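Local structure of glucanase (Clostridium thermocellum, 5GXX) at residues K13-Q21 with H382-G390; N41-Y49 with F94-R104. The protein probably hydrolyses beta-1,4-glucosidic bonds within cellulose chains, as a family 9 endoglucanase of the bacterial cellulosome. The protein carries 1 engineered substitution. All coordinates share one frame; numbering follows the deposited sequence.

Interaction 1 of 2, residues K13-Q21 with H382-G390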
loop_
_atom_site.group_PDB
_atom_site.type_symbol
_atom_site.label_atom_id
_atom_site.label_comp_id
_atom_site.label_asym_id
_atom_site.label_seq_id
_atom_site.Cartn_x
_atom_site.Cartn_y
_atom_site.Cartn_z
ATOM N N LYS A 13 -34.056 18.026 -28.793
ATOM C CA LYS A 13 -33.046 17.289 -28.052
ATOM C C LYS A 13 -31.641 17.794 -28.343
ATOM O O LYS A 13 -30.837 17.938 -27.420
ATOM C CB LYS A 13 -33.207 15.780 -28.282
ATOM C CG LYS A 13 -34.470 15.293 -27.595
ATOM C CD LYS A 13 -34.814 13.843 -27.913
ATOM C CE LYS A 13 -36.023 13.444 -27.058
ATOM N NZ LYS A 13 -36.409 12.025 -27.285
ATOM N N ALA A 14 -31.371 18.074 -29.615
ATOM C CA ALA A 14 -30.055 18.538 -30.046
ATOM C C ALA A 14 -29.648 19.860 -29.399
ATOM O O ALA A 14 -28.466 20.066 -29.125
ATOM C CB ALA A 14 -29.953 18.587 -31.582
ATOM N N ILE A 15 -30.635 20.696 -29.080
ATOM C CA ILE A 15 -30.392 21.939 -28.350
ATOM C C ILE A 15 -30.131 21.701 -26.869
ATOM O O ILE A 15 -29.221 22.310 -26.285
ATOM C CB ILE A 15 -31.582 22.906 -28.530
ATOM C CG1 ILE A 15 -31.717 23.282 -30.007
ATOM C CG2 ILE A 15 -31.393 24.180 -27.679
ATOM C CD1 ILE A 15 -33.093 23.878 -30.332
ATOM N N TYR A 16 -30.958 20.831 -26.289
ATOM C CA TYR A 16 -30.871 20.453 -24.873
ATOM C C TYR A 16 -29.487 19.919 -24.553
ATOM O O TYR A 16 -28.990 20.136 -23.447
ATOM C CB TYR A 16 -31.963 19.417 -24.549
ATOM C CG TYR A 16 -31.908 18.784 -23.176
ATOM C CD1 TYR A 16 -31.177 17.606 -22.942
ATOM C CD2 TYR A 16 -32.606 19.343 -22.104
ATOM C CE1 TYR A 16 -31.160 17.000 -21.705
ATOM C CE2 TYR A 16 -32.627 18.721 -20.843
ATOM C CZ TYR A 16 -31.895 17.562 -20.664
ATOM O OH TYR A 16 -31.868 16.939 -19.449
ATOM N N PHE A 17 -28.865 19.222 -25.509
ATOM C CA PHE A 17 -27.470 18.813 -25.328
ATOM C C PHE A 17 -26.591 19.934 -24.769
ATOM O O PHE A 17 -25.819 19.688 -23.833
ATOM C CB PHE A 17 -26.905 18.236 -26.637
ATOM C CG PHE A 17 -25.409 18.036 -26.608
ATOM C CD1 PHE A 17 -24.827 16.975 -25.926
ATOM C CD2 PHE A 17 -24.586 18.927 -27.272
ATOM C CE1 PHE A 17 -23.442 16.786 -25.903
ATOM C CE2 PHE A 17 -23.186 18.734 -27.303
ATOM C CZ PHE A 17 -22.607 17.677 -26.597
ATOM N N TYR A 18 -26.700 21.142 -25.329
ATOM C CA TYR A 18 -25.839 22.229 -24.857
ATOM C C TYR A 18 -26.063 22.566 -23.385
ATOM O O TYR A 18 -25.120 22.962 -22.690
ATOM C CB TYR A 18 -25.960 23.461 -25.748
ATOM C CG TYR A 18 -25.359 23.193 -27.105
ATOM C CD1 TYR A 18 -23.983 23.303 -27.306
ATOM C CD2 TYR A 18 -26.154 22.765 -28.171
ATOM C CE1 TYR A 18 -23.415 22.996 -28.531
ATOM C CE2 TYR A 18 -25.598 22.474 -29.409
ATOM C CZ TYR A 18 -24.229 22.590 -29.577
ATOM O OH TYR A 18 -23.652 22.343 -30.800
ATOM N N GLU A 19 -27.277 22.386 -22.867
ATOM C CA GLU A 19 -27.495 22.596 -21.428
ATOM C C GLU A 19 -26.776 21.554 -20.568
ATOM O O GLU A 19 -26.379 21.818 -19.429
ATOM C CB GLU A 19 -28.990 22.609 -21.111
ATOM C CG GLU A 19 -29.625 23.861 -21.693
ATOM C CD GLU A 19 -31.145 23.916 -21.580
ATOM O OE1 GLU A 19 -31.719 23.475 -20.576
ATOM O OE2 GLU A 19 -31.750 24.427 -22.536
ATOM N N CYS A 20 -26.609 20.349 -21.102
ATOM C CA CYS A 20 -25.808 19.324 -20.428
ATOM C C CYS A 20 -24.322 19.712 -20.351
ATOM O O CYS A 20 -23.586 19.196 -19.505
ATOM C CB CYS A 20 -25.932 18.009 -21.186
ATOM S SG CYS A 20 -27.592 17.335 -21.196
ATOM N N GLN A 21 -23.898 20.615 -21.234
ATOM C CA GLN A 21 -22.492 21.003 -21.351
ATOM C C GLN A 21 -22.149 22.250 -20.551
ATOM O O GLN A 21 -20.988 22.675 -20.530
ATOM C CB GLN A 21 -22.132 21.265 -22.815
ATOM C CG GLN A 21 -22.320 20.067 -23.738
ATOM C CD GLN A 21 -21.419 18.912 -23.370
ATOM O OE1 GLN A 21 -21.830 18.006 -22.661
ATOM N NE2 GLN A 21 -20.158 18.980 -23.794
ATOM N N HIS A 382 -27.432 8.840 -16.484
ATOM C CA HIS A 382 -28.167 9.960 -17.083
ATOM C C HIS A 382 -28.301 9.842 -18.583
ATOM O O HIS A 382 -27.481 9.192 -19.223
ATOM C CB HIS A 382 -27.511 11.294 -16.740
ATOM C CG HIS A 382 -27.142 11.388 -15.295
ATOM N ND1 HIS A 382 -28.092 11.339 -14.297
ATOM C CD2 HIS A 382 -25.936 11.443 -14.680
ATOM C CE1 HIS A 382 -27.480 11.363 -13.124
ATOM N NE2 HIS A 382 -26.175 11.460 -13.327
ATOM N N VAL A 383 -29.332 10.492 -19.123
ATOM C CA VAL A 383 -29.573 10.467 -20.568
ATOM C C VAL A 383 -29.031 11.743 -21.186
ATOM O O VAL A 383 -29.520 12.830 -20.890
ATOM C CB VAL A 383 -31.068 10.377 -20.910
ATOM C CG1 VAL A 383 -31.279 10.247 -22.420
ATOM C CG2 VAL A 383 -31.666 9.177 -20.208
ATOM N N LEU A 384 -28.015 11.610 -22.032
ATOM C CA LEU A 384 -27.422 12.773 -22.706
ATOM C C LEU A 384 -28.234 13.117 -23.968
ATOM O O LEU A 384 -27.767 13.030 -25.119
ATOM C CB LEU A 384 -25.946 12.493 -23.045
ATOM C CG LEU A 384 -25.126 13.673 -23.573
ATOM C CD1 LEU A 384 -24.803 14.718 -22.499
ATOM C CD2 LEU A 384 -23.812 13.123 -24.140
ATOM N N TYR A 385 -29.465 13.562 -23.744
ATOM C CA TYR A 385 -30.364 13.780 -24.870
ATOM C C TYR A 385 -29.755 14.680 -25.918
ATOM O O TYR A 385 -29.206 15.769 -25.633
ATOM C CB TYR A 385 -31.699 14.420 -24.464
ATOM C CG TYR A 385 -32.656 13.511 -23.736
ATOM C CD1 TYR A 385 -33.399 12.546 -24.425
ATOM C CD2 TYR A 385 -32.845 13.644 -22.364
ATOM C CE1 TYR A 385 -34.295 11.726 -23.752
ATOM C CE2 TYR A 385 -33.747 12.826 -21.689
ATOM C CZ TYR A 385 -34.463 11.869 -22.383
ATOM O OH TYR A 385 -35.346 11.072 -21.689
ATOM N N GLY A 386 -29.933 14.226 -27.158
ATOM C CA GLY A 386 -29.573 15.066 -28.287
ATOM C C GLY A 386 -28.152 14.983 -28.805
ATOM O O GLY A 386 -27.847 15.565 -29.843
ATOM N N ALA A 387 -27.268 14.310 -28.074
ATOM C CA ALA A 387 -25.873 14.237 -28.492
ATOM C C ALA A 387 -25.700 13.392 -29.744
ATOM O O ALA A 387 -26.034 12.207 -29.729
ATOM C CB ALA A 387 -25.012 13.673 -27.356
ATOM N N LEU A 388 -25.162 14.015 -30.795
ATOM C CA LEU A 388 -24.757 13.284 -32.008
ATOM C C LEU A 388 -23.418 12.610 -31.733
ATOM O O LEU A 388 -22.437 13.307 -31.475
ATOM C CB LEU A 388 -24.650 14.219 -33.210
ATOM C CG LEU A 388 -24.262 13.577 -34.552
ATOM C CD1 LEU A 388 -25.378 12.662 -35.077
ATOM C CD2 LEU A 388 -24.027 14.687 -35.545
ATOM N N VAL A 389 -23.372 11.280 -31.783
ATOM C CA VAL A 389 -22.085 10.596 -31.576
ATOM C C VAL A 389 -21.147 10.686 -32.796
ATOM O O VAL A 389 -21.552 11.059 -33.892
ATOM C CB VAL A 389 -22.252 9.147 -31.039
ATOM C CG1 VAL A 389 -23.066 9.117 -29.751
ATOM C CG2 VAL A 389 -22.902 8.239 -32.077
ATOM N N GLY A 390 -19.894 10.297 -32.594
ATOM C CA GLY A 390 -18.940 10.236 -33.696
ATOM C C GLY A 390 -19.481 9.444 -34.880
ATOM O O GLY A 390 -19.465 9.916 -36.018
HETATM O O HOH W 1 -31.162 14.324 -19.372
#
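Gly-386 presses its bare backbone against helix 7-20 at Lys-13 and Ala-14, where the two backbones come nearest, Ala-14 CA 3.9 Å from Gly-386 CA. Its CA-H points almost straight at Lys-13 O (CA to O 3.3 Å, 161° at the hydrogen), an oxygen that also accepts the helical N-H of Phe-17. A type II turn from Leu-384 to Ala-387 carries the glycine in at its third position. Beyond it the packing is apolar and tight: Phe-17, its CG anti to the backbone N (chi1 169°), brings its ring to the loop, CD1 3.6 Å from Ala-387 CB and Leu-384 CG at the ring edge, and Leu-384 CD1 rests 3.7 Å from Cys-20 CB. Tyr-385 packs as closely, directing its ring edge toward the face of Tyr-16 in an offset T-shaped pair (centroids 5.8 Å apart, planes at 75°). The Lys-13 chain, extended beyond CG, runs past this ring, CE 3.8 Å from Tyr-385 CD1, and carries NZ on to Glu-9 and Gly-352 O. At partly exposed Val-383 the fit is looser: a water joins Tyr-16 OH to Val-383 O, to which it donates. The loop thus meets this helix of the (alpha/alpha)6 barrel chiefly through shape and dispersion, while turn polar groups such as Gly-386 O, bonded to Asn-415 ND2, are satisfied by other parts of the domain.

Interaction 2 of 2, residues N41-Y49 with F94-R104; sequences NDEVLGGWY and FALDYLVACDR
Trp-48 lays one face of its indole on Ala-95: the methyl CB stands 3.5 Å from the centroid of the six-membered ring, 14° off the normal, a CH-pi contact. Phe-94 takes Gly-47 O at its edge, in the ring plane and 3.3 Å from CE2, while a water sits over the centre of one face; that water donates to Phe-94 O at 2.6 Å and accepts from Gly-47 N. The ring of Tyr-98 has Leu-45 O in plane at its edge, 3.4 Å from CD2, and Cys-102 SG over one face toward the rim. With CG anti to the backbone N (chi1 166°), Tyr-98 reaches across beneath the loop, and its hydroxyl continues to Asn-58. Gly-46 and Gly-47, both at positive phi, let the loop backbone settle directly onto these two rings, Gly-47 CA lying against Tyr-98 CB. In the (alpha/alpha)6 barrel of the family 9 catalytic domain, this seats the irregular segment before strand 56-57 along one side of helix 85-101. Val-44 CG1 packs farther along the helix, 3.5 Å from Tyr-98 CD2 and near Ala-101 CB. Toward Arg-104 the contact turns polar and more exposed. Arg-104 NH1 is shared between Ala-101 O (3.0 Å) and Asp-103 O (2.9 Å), which steadies the guanidinium, leaving NH2 to make a weak salt-bridge bond to Glu-43 OE2 (3.4 Å, 158° at the hydrogen); a second water connects the same carboxylate oxygen with Arg-104 NE.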
loop_
_atom_site.group_PDB
_atom_site.type_symbol
_atom_site.label_atom_id
_atom_site.label_comp_id
_atom_site.label_asym_id
_atom_site.label_seq_id
_atom_site.Cartn_x
_atom_site.Cartn_y
_atom_site.Cartn_z
ATOM N N ASN A 41 -14.417 27.757 -9.573
ATOM C CA ASN A 41 -13.128 28.428 -9.394
ATOM C C ASN A 41 -12.431 28.794 -10.707
ATOM O O ASN A 41 -11.327 29.343 -10.714
ATOM C CB ASN A 41 -12.213 27.586 -8.496
ATOM C CG ASN A 41 -12.721 27.486 -7.065
ATOM O OD1 ASN A 41 -13.424 28.372 -6.575
ATOM N ND2 ASN A 41 -12.342 26.415 -6.380
ATOM N N ASP A 42 -13.077 28.518 -11.838
ATOM C CA ASP A 42 -12.473 28.836 -13.119
ATOM C C ASP A 42 -12.221 30.334 -13.286
ATOM O O ASP A 42 -12.967 31.175 -12.772
ATOM C CB ASP A 42 -13.353 28.337 -14.267
ATOM C CG ASP A 42 -13.244 26.843 -14.476
ATOM O OD1 ASP A 42 -12.446 26.167 -13.791
ATOM O OD2 ASP A 42 -13.990 26.346 -15.352
ATOM N N GLU A 43 -11.161 30.663 -14.019
ATOM C CA GLU A 43 -10.795 32.059 -14.256
ATOM C C GLU A 43 -11.872 32.843 -15.009
ATOM O O GLU A 43 -12.097 34.023 -14.747
ATOM C CB GLU A 43 -9.467 32.123 -15.010
ATOM C CG GLU A 43 -8.984 33.540 -15.359
ATOM C CD GLU A 43 -8.547 34.335 -14.135
ATOM O OE1 GLU A 43 -8.308 33.723 -13.072
ATOM O OE2 GLU A 43 -8.450 35.579 -14.226
ATOM N N VAL A 44 -12.516 32.170 -15.962
ATOM C CA VAL A 44 -13.690 32.712 -16.638
ATOM C C VAL A 44 -14.827 31.718 -16.442
ATOM O O VAL A 44 -14.687 30.522 -16.727
ATOM C CB VAL A 44 -13.455 32.907 -18.145
ATOM C CG1 VAL A 44 -14.664 33.563 -18.792
ATOM C CG2 VAL A 44 -12.203 33.744 -18.380
ATOM N N LEU A 45 -15.951 32.229 -15.954
ATOM C CA LEU A 45 -17.092 31.389 -15.611
ATOM C C LEU A 45 -18.010 31.166 -16.802
ATOM O O LEU A 45 -17.970 31.905 -17.777
ATOM C CB LEU A 45 -17.869 32.029 -14.462
ATOM C CG LEU A 45 -17.087 32.194 -13.159
ATOM C CD1 LEU A 45 -17.925 33.000 -12.179
ATOM C CD2 LEU A 45 -16.763 30.823 -12.599
ATOM N N GLY A 46 -18.857 30.147 -16.682
ATOM C CA GLY A 46 -19.823 29.788 -17.723
ATOM C C GLY A 46 -19.211 29.149 -18.952
ATOM O O GLY A 46 -18.118 28.581 -18.886
ATOM N N GLY A 47 -19.908 29.283 -20.078
ATOM C CA GLY A 47 -19.472 28.644 -21.317
ATOM C C GLY A 47 -19.715 27.144 -21.267
ATOM O O GLY A 47 -20.363 26.639 -20.344
ATOM N N TRP A 48 -19.204 26.432 -22.268
ATOM C CA TRP A 48 -19.463 24.998 -22.382
ATOM C C TRP A 48 -18.215 24.165 -22.165
ATOM O O TRP A 48 -17.163 24.525 -22.701
ATOM C CB TRP A 48 -19.968 24.613 -23.772
ATOM C CG TRP A 48 -21.298 25.198 -24.166
ATOM C CD1 TRP A 48 -22.436 25.297 -23.390
ATOM C CD2 TRP A 48 -21.630 25.764 -25.438
ATOM N NE1 TRP A 48 -23.458 25.878 -24.119
ATOM C CE2 TRP A 48 -22.979 26.192 -25.369
ATOM C CE3 TRP A 48 -20.921 25.955 -26.636
ATOM C CZ2 TRP A 48 -23.630 26.776 -26.452
ATOM C CZ3 TRP A 48 -21.568 26.551 -27.706
ATOM C CH2 TRP A 48 -22.913 26.956 -27.607
ATOM N N TYR A 49 -18.366 23.032 -21.473
ATOM C CA TYR A 49 -17.351 21.975 -21.558
ATOM C C TYR A 49 -17.353 21.464 -22.988
ATOM O O TYR A 49 -18.408 21.397 -23.647
ATOM C CB TYR A 49 -17.628 20.837 -20.574
ATOM C CG TYR A 49 -17.747 21.353 -19.168
ATOM C CD1 TYR A 49 -16.717 22.109 -18.614
ATOM C CD2 TYR A 49 -18.883 21.105 -18.401
ATOM C CE1 TYR A 49 -16.808 22.607 -17.331
ATOM C CE2 TYR A 49 -18.982 21.581 -17.104
ATOM C CZ TYR A 49 -17.939 22.328 -16.577
ATOM O OH TYR A 49 -18.082 22.848 -15.312
ATOM N N PHE A 94 -25.648 32.069 -23.688
ATOM C CA PHE A 94 -24.825 31.561 -22.599
ATOM C C PHE A 94 -23.368 31.430 -23.048
ATOM O O PHE A 94 -22.445 31.798 -22.317
ATOM C CB PHE A 94 -25.406 30.226 -22.102
ATOM C CG PHE A 94 -24.757 29.715 -20.857
ATOM C CD1 PHE A 94 -25.247 30.103 -19.616
ATOM C CD2 PHE A 94 -23.680 28.843 -20.918
ATOM C CE1 PHE A 94 -24.656 29.665 -18.440
ATOM C CE2 PHE A 94 -23.090 28.400 -19.741
ATOM C CZ PHE A 94 -23.575 28.803 -18.507
ATOM N N ALA A 95 -23.151 30.901 -24.248
ATOM C CA ALA A 95 -21.804 30.756 -24.775
ATOM C C ALA A 95 -21.202 32.113 -25.141
ATOM O O ALA A 95 -20.045 32.380 -24.830
ATOM C CB ALA A 95 -21.792 29.816 -25.984
ATOM N N LEU A 96 -21.980 32.962 -25.809
ATOM C CA LEU A 96 -21.514 34.292 -26.177
ATOM C C LEU A 96 -21.118 35.100 -24.939
ATOM O O LEU A 96 -20.115 35.816 -24.991
ATOM C CB LEU A 96 -22.547 35.058 -27.012
ATOM C CG LEU A 96 -22.811 34.386 -28.368
ATOM C CD1 LEU A 96 -23.855 35.159 -29.153
ATOM C CD2 LEU A 96 -21.564 34.162 -29.210
ATOM N N ASP A 97 -21.861 34.981 -23.838
ATOM C CA ASP A 97 -21.512 35.709 -22.616
ATOM C C ASP A 97 -20.113 35.329 -22.140
ATOM O O ASP A 97 -19.343 36.180 -21.701
ATOM C CB ASP A 97 -22.547 35.487 -21.511
ATOM C CG ASP A 97 -23.840 36.233 -21.781
ATOM O OD1 ASP A 97 -23.862 37.101 -22.676
ATOM O OD2 ASP A 97 -24.848 35.956 -21.102
ATOM N N TYR A 98 -19.797 34.039 -22.211
ATOM C CA TYR A 98 -18.467 33.531 -21.903
ATOM C C TYR A 98 -17.400 34.123 -22.822
ATOM O O TYR A 98 -16.366 34.550 -22.311
ATOM C CB TYR A 98 -18.438 31.989 -21.869
ATOM C CG TYR A 98 -17.043 31.394 -21.876
ATOM C CD1 TYR A 98 -16.402 31.100 -23.076
ATOM C CD2 TYR A 98 -16.356 31.128 -20.694
ATOM C CE1 TYR A 98 -15.133 30.547 -23.102
ATOM C CE2 TYR A 98 -15.084 30.582 -20.707
ATOM C CZ TYR A 98 -14.474 30.304 -21.911
ATOM O OH TYR A 98 -13.207 29.764 -21.961
ATOM N N LEU A 99 -17.639 34.187 -24.130
ATOM C CA LEU A 99 -16.625 34.727 -25.032
ATOM C C LEU A 99 -16.322 36.189 -24.696
ATOM O O LEU A 99 -15.153 36.591 -24.703
ATOM C CB LEU A 99 -17.043 34.611 -26.495
ATOM C CG LEU A 99 -17.313 33.189 -26.997
ATOM C CD1 LEU A 99 -17.619 33.193 -28.492
ATOM C CD2 LEU A 99 -16.121 32.286 -26.681
ATOM N N VAL A 100 -17.360 36.955 -24.375
ATOM C CA VAL A 100 -17.183 38.328 -23.878
ATOM C C VAL A 100 -16.373 38.364 -22.581
ATOM O O VAL A 100 -15.459 39.194 -22.443
ATOM C CB VAL A 100 -18.538 39.067 -23.732
ATOM C CG1 VAL A 100 -18.411 40.432 -22.997
ATOM C CG2 VAL A 100 -19.127 39.336 -25.102
ATOM N N ALA A 101 -16.682 37.454 -21.657
ATOM C CA ALA A 101 -15.997 37.426 -20.367
ATOM C C ALA A 101 -14.521 37.058 -20.464
ATOM O O ALA A 101 -13.756 37.307 -19.528
ATOM C CB ALA A 101 -16.738 36.537 -19.364
ATOM N N CYS A 102 -14.113 36.488 -21.596
ATOM C CA CYS A 102 -12.715 36.114 -21.835
ATOM C C CYS A 102 -11.808 37.288 -22.226
ATOM O O CYS A 102 -10.593 37.114 -22.302
ATOM C CB CYS A 102 -12.621 35.099 -22.970
ATOM S SG CYS A 102 -13.138 33.436 -22.479
ATOM N N ASP A 103 -12.386 38.459 -22.479
ATOM C CA ASP A 103 -11.610 39.618 -22.906
ATOM C C ASP A 103 -10.533 40.000 -21.890
ATOM O O ASP A 103 -10.829 40.129 -20.702
ATOM C CB ASP A 103 -12.533 40.824 -23.110
ATOM C CG ASP A 103 -11.797 42.066 -23.572
ATOM O OD1 ASP A 103 -10.885 41.978 -24.423
ATOM O OD2 ASP A 103 -12.165 43.152 -23.076
ATOM N N ARG A 104 -9.301 40.190 -22.362
ATOM C CA ARG A 104 -8.228 40.743 -21.531
ATOM C C ARG A 104 -7.546 41.889 -22.287
ATOM O O ARG A 104 -6.377 42.197 -22.046
ATOM C CB ARG A 104 -7.226 39.655 -21.107
ATOM C CG ARG A 104 -7.772 38.522 -20.220
ATOM C CD ARG A 104 -8.241 39.034 -18.869
ATOM N NE ARG A 104 -8.744 38.028 -17.934
ATOM C CZ ARG A 104 -10.016 37.644 -17.807
ATOM N NH1 ARG A 104 -10.988 38.130 -18.586
ATOM N NH2 ARG A 104 -10.306 36.743 -16.879
HETATM O O HOH W 2 -6.807 36.928 -16.411
HETATM O O HOH W 3 -21.790 31.962 -19.801
#

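How the interactions relate
Interactions 1 and 2 lie in the same family 9 catalytic domain, their centres about 20 Å apart. Along the chain the order is 13-21, 41-49, 94-104, 382-390, so interaction 2, with 44 residues between its segments, falls between the two halves of interaction 1, which has 360. They meet at Tyr-18 and Gln-21: Gln-21 O lies 2.8 Å from Tyr-49 N, a probable hydrogen bond, and Tyr-18 CD1 packs 3.6 Å from Trp-48 CZ2. Helix 7-20 also touches helix 85-101 through Ile-15 and Asn-91. One N-terminal helix thereby connects interaction 1, about 8 Å from the centre of the chain, with interaction 2, about 16 Å from it, between centres.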